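Local coordinates for protein AlyGC (Glaciecola chathamensis, PDB 5GKD) that acts as a family 6 polysaccharide lyase that degrades alginate, presumably by beta-elimination as in other alginate lyases, at residues P432-G437 / D480-I485; S438-A443 / S457-D462; D573-Q578 / Y602-L607. All coordinates share one frame; numbering follows the deposited sequence.

Interaction 1 (P432-G437 / D480-I485); sequences PDVAFG and DKTLTI
F436 meets T482 and T484 through CD1 of its ring. Its CD1 lies 3.7 Å from T482 CG2 and 3.6 Å from T484 OG1, and both threonine atoms approach the ring obliquely. The ring's CE1 comes within 3.6 Å of L483 O, the carbonyl oxygen lying near the ring plane at the edge. T482 stands at about a right angle to the phenylalanine and presents its methyl because CG2 is anti to the backbone N (chi1 -64° for OG1). Its other branch, OG1, faces V434, whose CB is 3.7 Å away; the valine and threonine side chains slide past each other in opposite directions, with V434 CG1 3.9 Å from T482 CB. No direct hydrogen bond joins the two segments. A water does so instead, accepting from G437 N at 2.9 Å and bonding to T484 OG1 at 2.9 Å, while lying in the plane of the F436 ring at its edge.

The second shell fixes these groups. N510 hydrogen-bonds to T482 OG1 through ND2, and R544 both makes a cation-pi contact with the F436 ring and bonds to V434 O. Strand 482-487 is itself held between strands 462-466 and 510-514, and the irregular 432-437 segment packs on it mainly through side chains. Where this linker from the first beta-helix arrives, its touching part, 434-437, runs 15° from the direction of 482-484, alongside the strand of an early coil of the second right-handed parallel beta-helix, the pectate lyase-like fold that occurs twice in this chain.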
ATOM      1  N   PRO A 432      14.515 -14.537 -19.219  1.00 23.83           N
ATOM      2  CA  PRO A 432      14.058 -13.663 -18.124  1.00 25.05           C
ATOM      3  C   PRO A 432      13.449 -14.374 -16.926  1.00 30.74           C
ATOM      4  O   PRO A 432      13.499 -13.835 -15.815  1.00 35.07           O
ATOM      5  CB  PRO A 432      13.010 -12.774 -18.804  1.00 26.76           C
ATOM      6  CG  PRO A 432      12.527 -13.574 -19.976  1.00 26.55           C
ATOM      7  CD  PRO A 432      13.699 -14.391 -20.437  1.00 23.75           C
ATOM      8  N   ASP A 433      12.866 -15.552 -17.113  1.00 28.59           N
ATOM      9  CA  ASP A 433      12.133 -16.221 -16.045  1.00 30.64           C
ATOM     10  C   ASP A 433      12.838 -17.497 -15.598  1.00 28.03           C
ATOM     11  O   ASP A 433      13.496 -18.171 -16.392  1.00 26.71           O
ATOM     12  CB  ASP A 433      10.707 -16.562 -16.490  1.00 29.66           C
ATOM     13  CG  ASP A 433       9.859 -15.326 -16.750  1.00 35.33           C
ATOM     14  OD1 ASP A 433      10.111 -14.281 -16.120  1.00 34.77           O
ATOM     15  OD2 ASP A 433       8.920 -15.410 -17.574  1.00 44.01           O
ATOM     16  N   VAL A 434      12.689 -17.824 -14.312  1.00 28.10           N
ATOM     17  CA  VAL A 434      13.090 -19.125 -13.780  1.00 25.90           C
ATOM     18  C   VAL A 434      11.909 -20.084 -13.888  1.00 29.39           C
ATOM     19  O   VAL A 434      10.789 -19.764 -13.469  1.00 27.81           O
ATOM     20  CB  VAL A 434      13.563 -19.016 -12.323  1.00 27.61           C
ATOM     21  CG1 VAL A 434      13.933 -20.416 -11.785  1.00 26.07           C
ATOM     22  CG2 VAL A 434      14.747 -18.085 -12.202  1.00 23.07           C
ATOM     23  N   ALA A 435      12.155 -21.263 -14.447  1.00 28.75           N
ATOM     24  CA  ALA A 435      11.093 -22.235 -14.623  1.00 23.48           C
ATOM     25  C   ALA A 435      10.861 -23.006 -13.334  1.00 27.28           C
ATOM     26  O   ALA A 435      11.797 -23.281 -12.580  1.00 29.33           O
ATOM     27  CB  ALA A 435      11.439 -23.207 -15.747  1.00 30.59           C
ATOM     28  N   PHE A 436       9.603 -23.357 -13.084  1.00 25.33           N
ATOM     29  CA  PHE A 436       9.290 -24.208 -11.944  1.00 25.58           C
ATOM     30  C   PHE A 436       9.944 -25.573 -12.119  1.00 30.73           C
ATOM     31  O   PHE A 436       9.847 -26.182 -13.185  1.00 32.34           O
ATOM     32  CB  PHE A 436       7.781 -24.373 -11.799  1.00 22.67           C
ATOM     33  CG  PHE A 436       7.095 -23.208 -11.144  1.00 26.68           C
ATOM     34  CD1 PHE A 436       7.351 -22.880  -9.823  1.00 23.35           C
ATOM     35  CD2 PHE A 436       6.145 -22.479 -11.834  1.00 24.19           C
ATOM     36  CE1 PHE A 436       6.696 -21.807  -9.218  1.00 23.75           C
ATOM     37  CE2 PHE A 436       5.480 -21.427 -11.230  1.00 25.89           C
ATOM     38  CZ  PHE A 436       5.760 -21.090  -9.923  1.00 20.31           C
ATOM     39  N   GLY A 437      10.615 -26.051 -11.073  1.00 28.81           N
ATOM     40  CA  GLY A 437      11.207 -27.372 -11.137  1.00 30.28           C
ATOM     41  C   GLY A 437      12.438 -27.478 -12.004  1.00 36.19           C
ATOM     42  O   GLY A 437      12.843 -28.591 -12.354  1.00 34.49           O
ATOM     43  N   ASP A 480      11.162 -15.386  -1.886  1.00 27.64           N
ATOM     44  CA  ASP A 480      11.814 -14.421  -2.759  1.00 26.67           C
ATOM     45  C   ASP A 480      12.569 -15.144  -3.863  1.00 25.99           C
ATOM     46  O   ASP A 480      13.519 -14.609  -4.424  1.00 26.34           O
ATOM     47  CB  ASP A 480      12.735 -13.470  -1.980  1.00 28.53           C
ATOM     48  CG  ASP A 480      13.893 -14.183  -1.280  1.00 32.57           C
ATOM     49  OD1 ASP A 480      14.052 -15.406  -1.435  1.00 36.38           O
ATOM     50  OD2 ASP A 480      14.667 -13.511  -0.572  1.00 37.48           O
ATOM     51  N   LYS A 481      12.135 -16.359  -4.191  1.00 25.10           N
ATOM     52  CA  LYS A 481      12.712 -17.121  -5.286  1.00 23.72           C
ATOM     53  C   LYS A 481      11.604 -17.955  -5.919  1.00 24.82           C
ATOM     54  O   LYS A 481      10.459 -17.946  -5.461  1.00 24.82           O
ATOM     55  CB  LYS A 481      13.866 -17.988  -4.783  1.00 25.06           C
ATOM     56  CG  LYS A 481      13.410 -19.170  -3.944  1.00 30.54           C
ATOM     57  CD  LYS A 481      14.504 -19.685  -3.018  1.00 30.52           C
ATOM     58  CE  LYS A 481      14.695 -18.755  -1.853  1.00 36.20           C
ATOM     59  NZ  LYS A 481      15.609 -19.318  -0.819  1.00 37.03           N
ATOM     60  N   THR A 482      11.944 -18.689  -6.970  1.00 24.12           N
ATOM     61  CA  THR A 482      10.984 -19.590  -7.596  1.00 22.54           C
ATOM     62  C   THR A 482      11.071 -20.948  -6.906  1.00 27.10           C
ATOM     63  O   THR A 482      12.157 -21.526  -6.789  1.00 25.30           O
ATOM     64  CB  THR A 482      11.248 -19.711  -9.100  1.00 22.88           C
ATOM     65  OG1 THR A 482      11.044 -18.429  -9.733  1.00 24.82           O
ATOM     66  CG2 THR A 482      10.323 -20.735  -9.730  1.00 20.85           C
ATOM     67  N   LEU A 483       9.934 -21.447  -6.430  1.00 25.73           N
ATOM     68  CA  LEU A 483       9.961 -22.624  -5.570  1.00 26.21           C
ATOM     69  C   LEU A 483       8.700 -23.449  -5.762  1.00 26.05           C
ATOM     70  O   LEU A 483       7.617 -22.897  -5.963  1.00 27.39           O
ATOM     71  CB  LEU A 483      10.088 -22.213  -4.100  1.00 26.21           C
ATOM     72  CG  LEU A 483      10.818 -23.167  -3.163  1.00 32.23           C
ATOM     73  CD1 LEU A 483      12.325 -23.111  -3.404  1.00 29.52           C
ATOM     74  CD2 LEU A 483      10.481 -22.843  -1.714  1.00 35.68           C
ATOM     75  N   THR A 484       8.849 -24.770  -5.694  1.00 30.23           N
ATOM     76  CA  THR A 484       7.729 -25.704  -5.659  1.00 27.86           C
ATOM     77  C   THR A 484       7.734 -26.425  -4.319  1.00 28.94           C
ATOM     78  O   THR A 484       8.764 -26.961  -3.902  1.00 34.73           O
ATOM     79  CB  THR A 484       7.804 -26.722  -6.802  1.00 28.28           C
ATOM     80  OG1 THR A 484       7.706 -26.046  -8.061  1.00 31.12           O
ATOM     81  CG2 THR A 484       6.669 -27.715  -6.703  1.00 29.93           C
ATOM     82  N   ILE A 485       6.594 -26.426  -3.641  1.00 26.19           N
ATOM     83  CA  ILE A 485       6.407 -27.185  -2.412  1.00 27.79           C
ATOM     84  C   ILE A 485       5.496 -28.366  -2.738  1.00 30.61           C
ATOM     85  O   ILE A 485       4.306 -28.186  -3.031  1.00 29.97           O
ATOM     86  CB  ILE A 485       5.841 -26.309  -1.290  1.00 28.68           C
ATOM     87  CG1 ILE A 485       6.791 -25.131  -1.036  1.00 24.42           C
ATOM     88  CG2 ILE A 485       5.641 -27.129  -0.035  1.00 27.17           C
ATOM     89  CD1 ILE A 485       6.415 -24.267   0.114  1.00 22.42           C
TER
HETATM   90  O   HOH W   1      10.307 -24.864  -8.439  1.00 27.36           O

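Interaction 2 (S438-A443 / S457-D462); sequences SGKHIA and SAETGD
D462 OD2 is gripped from opposite faces of its carboxylate: K440 NZ meets it on the syn side at 3.1 Å, and E459 N donates to it at 2.7 Å from well above the plane. The other oxygen, OD1, accepts K440 N at 2.8 Å in a nearly straight bond (170° at the hydrogen). K440 thus holds one carboxylate by backbone and side chain together. Its CG sits in the crowded position between the backbone N and carbonyl carbon (chi1 62°), close to D462 OD1, and a bend at chi4 brings NZ to E459 OE2, 2.7 Å away, completing a salt-bridge network of three residues. The bond from E459 N also braces the type II turn of E459 to D462, in which D462 N returns to E459 O. G461 O from this turn accepts G439 N at 2.9 Å, and a water donates to both S438 OG and T460 O. S438 OG is bonded to A435 O as well.

Beside the charges, I442 CD1 packs 3.8 Å from A458 CB. The contact lies where helix 450-457 gives way to the turn leading into strand 462-466, which pairs with strand 441-444 on one side and strand 482-487 on the other.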
ATOM      1  N   SER A 438      13.050 -26.353 -12.357  1.00 31.37           N
ATOM      2  CA  SER A 438      14.290 -26.352 -13.112  1.00 27.47           C
ATOM      3  C   SER A 438      15.507 -26.538 -12.224  1.00 29.42           C
ATOM      4  O   SER A 438      16.619 -26.674 -12.739  1.00 32.46           O
ATOM      5  CB  SER A 438      14.423 -25.034 -13.873  1.00 32.72           C
ATOM      6  OG  SER A 438      14.382 -23.955 -12.965  1.00 30.43           O
ATOM      7  N   GLY A 439      15.330 -26.512 -10.911  1.00 30.53           N
ATOM      8  CA  GLY A 439      16.393 -26.710  -9.948  1.00 29.57           C
ATOM      9  C   GLY A 439      16.483 -28.153  -9.500  1.00 31.12           C
ATOM     10  O   GLY A 439      16.247 -29.080 -10.283  1.00 31.76           O
ATOM     11  N   LYS A 440      16.815 -28.344  -8.233  1.00 32.70           N
ATOM     12  CA  LYS A 440      17.027 -29.660  -7.652  1.00 32.56           C
ATOM     13  C   LYS A 440      15.915 -29.992  -6.666  1.00 34.88           C
ATOM     14  O   LYS A 440      15.159 -29.128  -6.220  1.00 34.05           O
ATOM     15  CB  LYS A 440      18.379 -29.728  -6.950  1.00 34.46           C
ATOM     16  CG  LYS A 440      18.466 -28.743  -5.818  1.00 36.60           C
ATOM     17  CD  LYS A 440      19.766 -28.859  -5.067  1.00 39.76           C
ATOM     18  CE  LYS A 440      19.715 -27.990  -3.823  1.00 40.90           C
ATOM     19  NZ  LYS A 440      20.114 -26.582  -4.119  1.00 47.83           N
ATOM     20  N   HIS A 441      15.832 -31.267  -6.306  1.00 37.21           N
ATOM     21  CA  HIS A 441      14.840 -31.730  -5.350  1.00 36.11           C
ATOM     22  C   HIS A 441      15.478 -31.840  -3.975  1.00 38.69           C
ATOM     23  O   HIS A 441      16.594 -32.353  -3.837  1.00 42.28           O
ATOM     24  CB  HIS A 441      14.232 -33.056  -5.798  1.00 35.91           C
ATOM     25  CG  HIS A 441      13.417 -32.936  -7.047  1.00 32.49           C
ATOM     26  ND1 HIS A 441      12.089 -33.292  -7.109  1.00 39.34           N
ATOM     27  CD2 HIS A 441      13.739 -32.469  -8.277  1.00 34.55           C
ATOM     28  CE1 HIS A 441      11.630 -33.062  -8.327  1.00 38.43           C
ATOM     29  NE2 HIS A 441      12.613 -32.563  -9.055  1.00 36.77           N
ATOM     30  N   ILE A 442      14.781 -31.316  -2.973  1.00 39.43           N
ATOM     31  CA  ILE A 442      15.228 -31.300  -1.587  1.00 38.88           C
ATOM     32  C   ILE A 442      14.172 -31.999  -0.748  1.00 40.81           C
ATOM     33  O   ILE A 442      12.996 -31.618  -0.778  1.00 41.36           O
ATOM     34  CB  ILE A 442      15.448 -29.866  -1.078  1.00 38.12           C
ATOM     35  CG1 ILE A 442      16.469 -29.138  -1.947  1.00 40.42           C
ATOM     36  CG2 ILE A 442      15.874 -29.881   0.385  1.00 34.18           C
ATOM     37  CD1 ILE A 442      16.535 -27.651  -1.677  1.00 39.00           C
ATOM     38  N   ALA A 443      14.585 -33.017  -0.005  1.00 41.34           N
ATOM     39  CA  ALA A 443      13.681 -33.681   0.919  1.00 38.84           C
ATOM     40  C   ALA A 443      13.558 -32.862   2.198  1.00 37.09           C
ATOM     41  O   ALA A 443      14.549 -32.342   2.714  1.00 36.84           O
ATOM     42  CB  ALA A 443      14.184 -35.092   1.230  1.00 40.94           C
ATOM     43  N   SER A 457      17.040 -21.984   2.556  1.00 33.93           N
ATOM     44  CA  SER A 457      18.313 -22.426   2.004  1.00 36.12           C
ATOM     45  C   SER A 457      18.183 -23.073   0.636  1.00 36.92           C
ATOM     46  O   SER A 457      19.205 -23.377   0.014  1.00 37.59           O
ATOM     47  CB  SER A 457      19.016 -23.381   2.968  1.00 36.24           C
ATOM     48  OG  SER A 457      18.251 -24.537   3.193  1.00 39.80           O
ATOM     49  N   ALA A 458      16.963 -23.273   0.144  1.00 34.25           N
ATOM     50  CA  ALA A 458      16.774 -23.720  -1.225  1.00 33.59           C
ATOM     51  C   ALA A 458      17.250 -22.649  -2.210  1.00 35.43           C
ATOM     52  O   ALA A 458      17.406 -21.477  -1.863  1.00 34.46           O
ATOM     53  CB  ALA A 458      15.302 -24.046  -1.481  1.00 35.81           C
ATOM     54  N   GLU A 459      17.478 -23.070  -3.451  1.00 30.95           N
ATOM     55  CA  GLU A 459      17.873 -22.197  -4.544  1.00 36.33           C
ATOM     56  C   GLU A 459      16.712 -22.058  -5.516  1.00 31.35           C
ATOM     57  O   GLU A 459      15.777 -22.855  -5.495  1.00 33.61           O
ATOM     58  CB  GLU A 459      19.105 -22.741  -5.272  1.00 35.48           C
ATOM     59  CG  GLU A 459      20.380 -22.652  -4.451  1.00 42.48           C
ATOM     60  CD  GLU A 459      21.505 -23.510  -5.021  1.00 56.34           C
ATOM     61  OE1 GLU A 459      22.684 -23.111  -4.879  1.00 58.90           O
ATOM     62  OE2 GLU A 459      21.209 -24.585  -5.607  1.00 50.14           O
ATOM     63  N   THR A 460      16.772 -21.024  -6.360  1.00 31.82           N
ATOM     64  CA  THR A 460      15.628 -20.692  -7.200  1.00 25.70           C
ATOM     65  C   THR A 460      15.391 -21.803  -8.211  1.00 26.21           C
ATOM     66  O   THR A 460      16.328 -22.313  -8.827  1.00 31.55           O
ATOM     67  CB  THR A 460      15.827 -19.328  -7.897  1.00 28.41           C
ATOM     68  OG1 THR A 460      14.562 -18.858  -8.385  1.00 26.69           O
ATOM     69  CG2 THR A 460      16.819 -19.405  -9.083  1.00 23.80           C
ATOM     70  N   GLY A 461      14.132 -22.205  -8.359  1.00 27.68           N
ATOM     71  CA  GLY A 461      13.789 -23.331  -9.200  1.00 25.57           C
ATOM     72  C   GLY A 461      13.717 -24.668  -8.483  1.00 28.01           C
ATOM     73  O   GLY A 461      13.274 -25.644  -9.086  1.00 29.24           O
ATOM     74  N   ASP A 462      14.116 -24.739  -7.216  1.00 30.19           N
ATOM     75  CA  ASP A 462      14.148 -26.014  -6.507  1.00 30.05           C
ATOM     76  C   ASP A 462      12.740 -26.525  -6.221  1.00 31.50           C
ATOM     77  O   ASP A 462      11.755 -25.787  -6.311  1.00 28.40           O
ATOM     78  CB  ASP A 462      14.918 -25.878  -5.197  1.00 25.93           C
ATOM     79  CG  ASP A 462      16.407 -25.857  -5.408  1.00 34.17           C
ATOM     80  OD1 ASP A 462      16.827 -26.108  -6.555  1.00 35.61           O
ATOM     81  OD2 ASP A 462      17.156 -25.595  -4.439  1.00 36.31           O
TER
HETATM   82  O   HOH W   2      16.778 -23.070 -11.692  1.00 36.53           O

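Interaction 3 (D573-Q578 / Y602-L607); sequences DYIEVQ and YNVEYL
I575 carries the apolar centre, with CD1 4.1 Å from V604 CG2 and CG2 4.1 Å from L607 CD2. This is the stacking of successive coils in a right-handed parallel beta-helix: I575 and L607 form a parallel bridge and point to the same face of the sheet, where F590 and L592 of strand 590-592 also touch I575. The I575 side chain runs at about a right angle to that of V604, which it meets through CD1, while the CG2 branch meets L607.

Outward from this interior, I575 N donates to Y606 O at 2.9 Å. The same oxygen receives a CA-H...O contact from Y574 CA at 3.3 Å, while I575 O takes a similar one from L607 CA at 3.5 Å. The two tyrosines touch near the backbone, Y574 CB lying 4.0 Å from Y606 CB.

At the polar edge, D573 O lies in the plane of the Y606 ring, 3.5 Å from CD2 at its rim. The ring stacks on H637, and its hydroxyl bonds to D258 and R234, residues of the first beta-helix. R234 also forms a salt bridge with E605 OE2, so this edge joins the two domains. The E605 chain, bent at chi2 (66°), swings its carboxylate away from the 573-578 segment, and Y602 OH donates to the syn lone pair of E605 OE1 at 2.6 Å.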
ATOM      1  N   ASP A 573       1.305 -12.721 -13.230  1.00 22.56           N
ATOM      2  CA  ASP A 573       1.297 -13.220 -14.606  1.00 19.10           C
ATOM      3  C   ASP A 573       0.275 -14.347 -14.782  1.00 23.54           C
ATOM      4  O   ASP A 573      -0.361 -14.457 -15.832  1.00 19.39           O
ATOM      5  CB  ASP A 573       2.694 -13.692 -15.013  1.00 19.32           C
ATOM      6  CG  ASP A 573       3.616 -12.529 -15.448  1.00 24.82           C
ATOM      7  OD1 ASP A 573       3.193 -11.687 -16.245  1.00 28.83           O
ATOM      8  OD2 ASP A 573       4.780 -12.471 -15.025  1.00 31.02           O
ATOM      9  N   TYR A 574       0.105 -15.193 -13.765  1.00 22.75           N
ATOM     10  CA  TYR A 574      -1.058 -16.071 -13.727  1.00 21.45           C
ATOM     11  C   TYR A 574      -1.254 -16.595 -12.320  1.00 22.04           C
ATOM     12  O   TYR A 574      -0.305 -16.719 -11.542  1.00 23.21           O
ATOM     13  CB  TYR A 574      -0.960 -17.259 -14.704  1.00 21.88           C
ATOM     14  CG  TYR A 574       0.192 -18.214 -14.474  1.00 24.27           C
ATOM     15  CD1 TYR A 574       0.117 -19.230 -13.517  1.00 22.94           C
ATOM     16  CD2 TYR A 574       1.344 -18.119 -15.232  1.00 21.84           C
ATOM     17  CE1 TYR A 574       1.189 -20.108 -13.325  1.00 21.62           C
ATOM     18  CE2 TYR A 574       2.405 -18.979 -15.047  1.00 23.47           C
ATOM     19  CZ  TYR A 574       2.328 -19.963 -14.101  1.00 23.73           C
ATOM     20  OH  TYR A 574       3.404 -20.803 -13.966  1.00 24.87           O
ATOM     21  N   ILE A 575      -2.507 -16.904 -12.019  1.00 23.50           N
ATOM     22  CA  ILE A 575      -2.898 -17.699 -10.867  1.00 23.55           C
ATOM     23  C   ILE A 575      -3.656 -18.896 -11.419  1.00 25.20           C
ATOM     24  O   ILE A 575      -4.652 -18.724 -12.131  1.00 26.09           O
ATOM     25  CB  ILE A 575      -3.764 -16.894  -9.886  1.00 22.78           C
ATOM     26  CG1 ILE A 575      -2.959 -15.725  -9.327  1.00 22.36           C
ATOM     27  CG2 ILE A 575      -4.258 -17.763  -8.754  1.00 21.01           C
ATOM     28  CD1 ILE A 575      -3.814 -14.678  -8.666  1.00 19.20           C
ATOM     29  N   GLU A 576      -3.173 -20.100 -11.130  1.00 26.26           N
ATOM     30  CA  GLU A 576      -3.777 -21.317 -11.658  1.00 28.99           C
ATOM     31  C   GLU A 576      -4.091 -22.296 -10.534  1.00 26.96           C
ATOM     32  O   GLU A 576      -3.201 -22.672  -9.768  1.00 27.13           O
ATOM     33  CB  GLU A 576      -2.863 -21.984 -12.679  1.00 29.47           C
ATOM     34  CG  GLU A 576      -3.664 -22.693 -13.744  1.00 35.88           C
ATOM     35  CD  GLU A 576      -2.956 -23.876 -14.327  1.00 41.33           C
ATOM     36  OE1 GLU A 576      -3.431 -24.373 -15.373  1.00 47.98           O
ATOM     37  OE2 GLU A 576      -1.935 -24.301 -13.740  1.00 40.64           O
ATOM     38  N   VAL A 577      -5.349 -22.717 -10.457  1.00 26.88           N
ATOM     39  CA  VAL A 577      -5.830 -23.665  -9.459  1.00 24.59           C
ATOM     40  C   VAL A 577      -6.404 -24.873 -10.193  1.00 29.84           C
ATOM     41  O   VAL A 577      -7.340 -24.732 -10.993  1.00 28.83           O
ATOM     42  CB  VAL A 577      -6.888 -23.038  -8.542  1.00 23.99           C
ATOM     43  CG1 VAL A 577      -7.373 -24.046  -7.532  1.00 25.96           C
ATOM     44  CG2 VAL A 577      -6.323 -21.794  -7.842  1.00 26.39           C
ATOM     45  N   GLN A 578      -5.845 -26.056  -9.921  1.00 29.78           N
ATOM     46  CA  GLN A 578      -6.279 -27.309 -10.540  1.00 29.19           C
ATOM     47  C   GLN A 578      -6.515 -28.357  -9.462  1.00 27.25           C
ATOM     48  O   GLN A 578      -5.681 -28.521  -8.564  1.00 28.68           O
ATOM     49  CB  GLN A 578      -5.245 -27.847 -11.538  1.00 28.37           C
ATOM     50  CG  GLN A 578      -4.938 -26.958 -12.717  1.00 33.27           C
ATOM     51  CD  GLN A 578      -6.095 -26.852 -13.686  1.00 36.00           C
ATOM     52  OE1 GLN A 578      -7.013 -27.670 -13.667  1.00 37.43           O
ATOM     53  NE2 GLN A 578      -6.059 -25.840 -14.540  1.00 32.10           N
ATOM     54  N   TYR A 602      -4.589  -3.453 -13.150  1.00 15.88           N
ATOM     55  CA  TYR A 602      -5.248  -4.642 -12.618  1.00 18.59           C
ATOM     56  C   TYR A 602      -4.199  -5.575 -12.013  1.00 17.42           C
ATOM     57  O   TYR A 602      -2.998  -5.306 -12.070  1.00 17.77           O
ATOM     58  CB  TYR A 602      -6.129  -5.323 -13.688  1.00 13.65           C
ATOM     59  CG  TYR A 602      -5.478  -5.740 -14.991  1.00 17.85           C
ATOM     60  CD1 TYR A 602      -5.220  -4.812 -16.006  1.00 19.45           C
ATOM     61  CD2 TYR A 602      -5.186  -7.077 -15.247  1.00 17.29           C
ATOM     62  CE1 TYR A 602      -4.677  -5.214 -17.228  1.00 17.20           C
ATOM     63  CE2 TYR A 602      -4.634  -7.484 -16.458  1.00 16.85           C
ATOM     64  CZ  TYR A 602      -4.385  -6.553 -17.437  1.00 17.47           C
ATOM     65  OH  TYR A 602      -3.841  -6.967 -18.616  1.00 17.09           O
ATOM     66  N   ASN A 603      -4.676  -6.681 -11.414  1.00 17.88           N
ATOM     67  CA  ASN A 603      -3.885  -7.518 -10.516  1.00 18.33           C
ATOM     68  C   ASN A 603      -3.513  -8.889 -11.070  1.00 19.66           C
ATOM     69  O   ASN A 603      -2.685  -9.575 -10.451  1.00 17.93           O
ATOM     70  CB  ASN A 603      -4.635  -7.744  -9.190  1.00 14.01           C
ATOM     71  CG  ASN A 603      -4.846  -6.464  -8.403  1.00 20.24           C
ATOM     72  OD1 ASN A 603      -5.977  -6.124  -8.034  1.00 21.35           O
ATOM     73  ND2 ASN A 603      -3.752  -5.753  -8.116  1.00 20.14           N
ATOM     74  N   VAL A 604      -4.096  -9.318 -12.192  1.00 16.68           N
ATOM     75  CA  VAL A 604      -3.894 -10.676 -12.691  1.00 18.91           C
ATOM     76  C   VAL A 604      -4.162 -10.753 -14.193  1.00 19.84           C
ATOM     77  O   VAL A 604      -5.180 -10.258 -14.683  1.00 18.60           O
ATOM     78  CB  VAL A 604      -4.782 -11.686 -11.926  1.00 19.60           C
ATOM     79  CG1 VAL A 604      -6.269 -11.323 -12.049  1.00 16.51           C
ATOM     80  CG2 VAL A 604      -4.531 -13.113 -12.418  1.00 16.83           C
ATOM     81  N   GLU A 605      -3.252 -11.390 -14.933  1.00 20.45           N
ATOM     82  CA  GLU A 605      -3.466 -11.563 -16.362  1.00 20.19           C
ATOM     83  C   GLU A 605      -4.367 -12.764 -16.655  1.00 19.67           C
ATOM     84  O   GLU A 605      -5.331 -12.641 -17.410  1.00 21.95           O
ATOM     85  CB  GLU A 605      -2.122 -11.697 -17.091  1.00 20.10           C
ATOM     86  CG  GLU A 605      -2.240 -11.649 -18.617  1.00 18.87           C
ATOM     87  CD  GLU A 605      -2.714 -10.306 -19.166  1.00 22.40           C
ATOM     88  OE1 GLU A 605      -2.718  -9.297 -18.432  1.00 21.71           O
ATOM     89  OE2 GLU A 605      -3.079 -10.259 -20.359  1.00 24.10           O
ATOM     90  N   TYR A 606      -4.060 -13.927 -16.075  1.00 19.61           N
ATOM     91  CA  TYR A 606      -4.833 -15.157 -16.248  1.00 20.83           C
ATOM     92  C   TYR A 606      -5.188 -15.726 -14.884  1.00 21.53           C
ATOM     93  O   TYR A 606      -4.299 -16.158 -14.148  1.00 24.54           O
ATOM     94  CB  TYR A 606      -4.058 -16.210 -17.038  1.00 23.16           C
ATOM     95  CG  TYR A 606      -3.639 -15.789 -18.407  1.00 22.65           C
ATOM     96  CD1 TYR A 606      -4.507 -15.898 -19.498  1.00 22.59           C
ATOM     97  CD2 TYR A 606      -2.371 -15.293 -18.621  1.00 23.15           C
ATOM     98  CE1 TYR A 606      -4.105 -15.511 -20.776  1.00 19.03           C
ATOM     99  CE2 TYR A 606      -1.968 -14.907 -19.871  1.00 24.20           C
ATOM    100  CZ  TYR A 606      -2.834 -15.008 -20.938  1.00 23.75           C
ATOM    101  OH  TYR A 606      -2.380 -14.616 -22.161  1.00 27.04           O
ATOM    102  N   LEU A 607      -6.474 -15.746 -14.561  1.00 21.48           N
ATOM    103  CA  LEU A 607      -7.001 -16.477 -13.416  1.00 23.41           C
ATOM    104  C   LEU A 607      -7.693 -17.733 -13.930  1.00 22.88           C
ATOM    105  O   LEU A 607      -8.674 -17.632 -14.676  1.00 22.31           O
ATOM    106  CB  LEU A 607      -8.001 -15.616 -12.649  1.00 21.22           C
ATOM    107  CG  LEU A 607      -8.271 -15.799 -11.165  1.00 24.79           C
ATOM    108  CD1 LEU A 607      -9.722 -15.532 -10.869  1.00 23.67           C
ATOM    109  CD2 LEU A 607      -7.816 -17.114 -10.610  1.00 24.88           C
TER

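All three contacts belong to the second beta-helix, at different depths. Interactions 1 and 2 sit near its first coils, centres 9 Å apart, and strand 482-487 of interaction 1 borders the 457-462 segment of interaction 2: T482 O meets G461 N in a probable hydrogen bond, and interaction 2 is nested within the loop closed by interaction 1. Interaction 2, the most exposed, depends on charge, whereas interaction 1 uses an aromatic ring, methyls and a bridging water. Interaction 3 joins later coils through buried aliphatic side chains and one parallel bridge, with charged groups toward its edge. F436 CE2 packs 3.5 Å from Y574 OH, linking interactions 1 and 3; interactions 2 and 3 do not touch.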